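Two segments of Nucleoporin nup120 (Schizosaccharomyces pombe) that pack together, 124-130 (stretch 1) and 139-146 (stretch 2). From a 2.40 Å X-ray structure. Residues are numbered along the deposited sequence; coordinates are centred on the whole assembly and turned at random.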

# COMPACT_ATOMS: atom_id res chain seq x y z
N SER A 124 5.82 41.82 -3.70
CA SER A 124 5.18 41.15 -2.55
C SER A 124 4.86 39.66 -2.77
O SER A 124 4.39 38.98 -1.84
N ASP A 125 5.13 39.16 -3.98
CA ASP A 125 5.06 37.72 -4.30
C ASP A 125 3.84 37.01 -3.69
O ASP A 125 3.97 35.98 -3.03
N THR A 126 2.66 37.58 -3.93
CA THR A 126 1.41 37.04 -3.37
C THR A 126 0.34 36.78 -4.43
O THR A 126 0.24 37.51 -5.42
N THR A 127 -0.44 35.73 -4.21
CA THR A 127 -1.53 35.36 -5.10
C THR A 127 -2.86 35.86 -4.54
O THR A 127 -3.11 35.80 -3.33
N ILE A 128 -3.71 36.36 -5.44
CA ILE A 128 -5.00 36.95 -5.10
C ILE A 128 -6.14 36.09 -5.63
O ILE A 128 -6.07 35.57 -6.74
N ILE A 129 -7.19 35.92 -4.82
CA ILE A 129 -8.44 35.33 -5.32
C ILE A 129 -9.61 36.31 -5.23
O ILE A 129 -9.89 36.87 -4.17
N TYR A 130 -10.27 36.51 -6.37
CA TYR A 130 -11.57 37.17 -6.42
C TYR A 130 -12.66 36.10 -6.37
O TYR A 130 -12.63 35.16 -7.17
N TYR A 139 -15.39 39.14 -2.79
CA TYR A 139 -14.34 38.94 -1.81
C TYR A 139 -12.98 39.01 -2.45
O TYR A 139 -12.77 38.46 -3.53
N TYR A 140 -12.06 39.69 -1.78
CA TYR A 140 -10.71 39.88 -2.28
C TYR A 140 -9.74 39.23 -1.30
O TYR A 140 -9.39 39.81 -0.26
N ILE A 141 -9.31 38.01 -1.64
CA ILE A 141 -8.54 37.16 -0.73
C ILE A 141 -7.06 37.08 -1.11
O ILE A 141 -6.72 36.68 -2.23
N ARG A 142 -6.20 37.47 -0.18
CA ARG A 142 -4.75 37.37 -0.37
C ARG A 142 -4.21 36.06 0.20
O ARG A 142 -4.40 35.76 1.37
N LEU A 143 -3.54 35.29 -0.65
CA LEU A 143 -3.00 33.99 -0.24
C LEU A 143 -1.59 34.13 0.28
O LEU A 143 -0.73 34.75 -0.35
N SER A 144 -1.35 33.53 1.44
CA SER A 144 0.01 33.37 1.93
C SER A 144 0.49 31.94 1.64
O SER A 144 -0.23 30.96 1.91
N LYS A 145 1.69 31.83 1.08
CA LYS A 145 2.34 30.53 0.87
C LYS A 145 2.50 29.76 2.18
O LYS A 145 2.45 28.53 2.20
N THR A 146 2.67 30.50 3.28
CA THR A 146 2.78 29.95 4.63
C THR A 146 1.62 29.01 4.98
O THR A 146 1.81 28.03 5.71

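The two stretches run antiparallel as neighbouring strands, with axes 4.7 Å apart at closest approach. In the extended strands, side chains alternate between the two faces of the sheet. I128, Y130, Y140 and R142 lie on one face; T127, I129, I141 and L143 lie on the other. Together the stretches bury 605 Å² of surface.

Y139 opens stretch 2. Its CA-to-CB bond points sideways, chi1 is m, and the end of the ring leads away from stretch 1. Its contribution comes from the backbone: Y139 O receives a CA-H...O contact from Y130 CA at 3.4 Å.

Y140 sits opposite Y130 in a non-hydrogen-bonded pair. Its chi1 is t, while that of Y130 is m, and the two rings meet on the shared face. They form an offset edge-to-face pair, with the edge of Y140 toward the face of Y130. The centroids are 5.4 Å apart and the planes are inclined at 64°. The closest atoms are Y130 CE1 and Y140 CD1, at 3.5 Å. The Y140 ring also reaches along the sheet to I128, whose chi1 is m and chi2 p. I128 CG1 lies 3.6 Å from Y140 CZ and 3.4 Å from Y140 OH. Both tyrosine hydroxyls are hydrogen-bonded elsewhere in the structure.

I141 pairs with I129 across two short backbone hydrogen bonds. I129 N donates to I141 O at 2.7 Å, and I141 N donates to I129 O at 2.8 Å. Both isoleucines have chi1 m and chi2 t. Their side chains lie on the same face, and I129 CB is 4.3 Å from I141 CB. I141 O also takes a CA-H...O contact from I128 CA at 3.4 Å.

R142 returns to the face of Y140. It has chi1 m, with chi2 and chi3 both t. Its aliphatic part packs against I128, with R142 CG 4.2 Å from I128 CG1. The guanidinium makes no hydrogen bond to stretch 1.

L143, with chi1 m and chi2 t, packs on the face of I129 and T127. Its CD1 is 3.7 Å from I129 CD1 and 3.9 Å from T127 CG2. This gives I129 apolar neighbours at both I141 and L143. L143 N donates to T127 O at 2.8 Å. T127 has chi1 m, and its OG1 is hydrogen-bonded elsewhere in the structure. T126 points toward stretch 2 with chi1 t, bringing its OG1 within 3.3 Å of L143 O, at best a weak hydrogen bond.

S144 points away from stretch 1. Its OG accepts a weak capping bond from T146 N at 3.3 Å, before the turn that leads into a helix.

K145 starts sideways, but its end comes nearer to stretch 1. Chi1 is m and the remaining chi angles are t, so the chain is extended beyond CB. K145 NZ forms a salt bridge with D125 OD2 at 3.2 Å. D125 has chi1 t and is poorly ordered.

T146 is out of reach of stretch 1.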

# COMPACT_ATOMS: atom_id res chain seq x y z
CB SER A 124 3.94 41.91 -2.05
OG SER A 124 2.84 41.77 -2.93
CB ASP A 125 6.36 37.03 -3.86
CG ASP A 125 6.67 35.78 -4.67
OD1 ASP A 125 7.07 35.91 -5.85
OD2 ASP A 125 6.52 34.66 -4.12
CB THR A 126 0.85 37.94 -2.23
OG1 THR A 126 -0.53 37.62 -2.00
CG2 THR A 126 0.96 39.42 -2.57
CB THR A 127 -1.59 33.83 -5.32
OG1 THR A 127 -0.32 33.35 -5.79
CG2 THR A 127 -2.65 33.46 -6.36
CB ILE A 128 -5.08 38.40 -5.66
CG1 ILE A 128 -4.55 39.41 -4.64
CG2 ILE A 128 -6.50 38.78 -6.06
CD1 ILE A 128 -3.04 39.56 -4.64
CB ILE A 129 -8.83 34.05 -4.55
CG1 ILE A 129 -7.66 33.07 -4.50
CG2 ILE A 129 -10.05 33.39 -5.20
CD1 ILE A 129 -7.81 32.03 -3.41
CB TYR A 130 -11.73 37.95 -7.72
CG TYR A 130 -10.73 39.06 -7.97
CD1 TYR A 130 -10.92 40.33 -7.43
CD2 TYR A 130 -9.61 38.83 -8.76
CE1 TYR A 130 -10.01 41.35 -7.66
CE2 TYR A 130 -8.69 39.84 -9.00
CZ TYR A 130 -8.89 41.10 -8.45
OH TYR A 130 -7.98 42.10 -8.69
CB TYR A 139 -14.51 37.61 -1.10
CG TYR A 139 -15.78 37.50 -0.29
CD1 TYR A 139 -15.83 37.95 1.03
CD2 TYR A 139 -16.93 36.92 -0.83
CE1 TYR A 139 -16.99 37.84 1.79
CE2 TYR A 139 -18.09 36.80 -0.09
CZ TYR A 139 -18.12 37.26 1.22
OH TYR A 139 -19.28 37.13 1.96
CB TYR A 140 -10.43 41.38 -2.45
CG TYR A 140 -9.07 41.71 -3.02
CD1 TYR A 140 -8.85 41.72 -4.39
CD2 TYR A 140 -8.01 42.04 -2.19
CE1 TYR A 140 -7.61 42.05 -4.92
CE2 TYR A 140 -6.76 42.36 -2.70
CZ TYR A 140 -6.56 42.37 -4.06
OH TYR A 140 -5.31 42.69 -4.54
CB ILE A 141 -9.13 35.73 -0.64
CG1 ILE A 141 -10.57 35.77 -0.12
CG2 ILE A 141 -8.28 34.85 0.27
CD1 ILE A 141 -11.37 34.53 -0.47
CB ARG A 142 -4.03 38.55 0.29
CG ARG A 142 -3.96 39.82 -0.54
CD ARG A 142 -2.86 40.72 0.01
NE ARG A 142 -3.04 42.14 -0.30
CZ ARG A 142 -3.85 42.96 0.36
NH1 ARG A 142 -4.61 42.52 1.36
NH2 ARG A 142 -3.92 44.23 0.00
CB LEU A 143 -2.99 33.02 -1.42
CG LEU A 143 -4.32 32.46 -1.94
CD1 LEU A 143 -4.08 31.71 -3.24
CD2 LEU A 143 -4.99 31.57 -0.91
CB SER A 144 0.08 33.67 3.42
OG SER A 144 1.39 33.48 3.92
CB LYS A 145 3.70 30.70 0.19
CG LYS A 145 3.59 31.09 -1.28
CD LYS A 145 4.96 31.16 -1.95
CE LYS A 145 4.82 31.54 -3.41
NZ LYS A 145 6.12 31.50 -4.13
CB THR A 146 2.84 31.09 5.67
OG1 THR A 146 4.07 31.80 5.51
CG2 THR A 146 2.76 30.56 7.09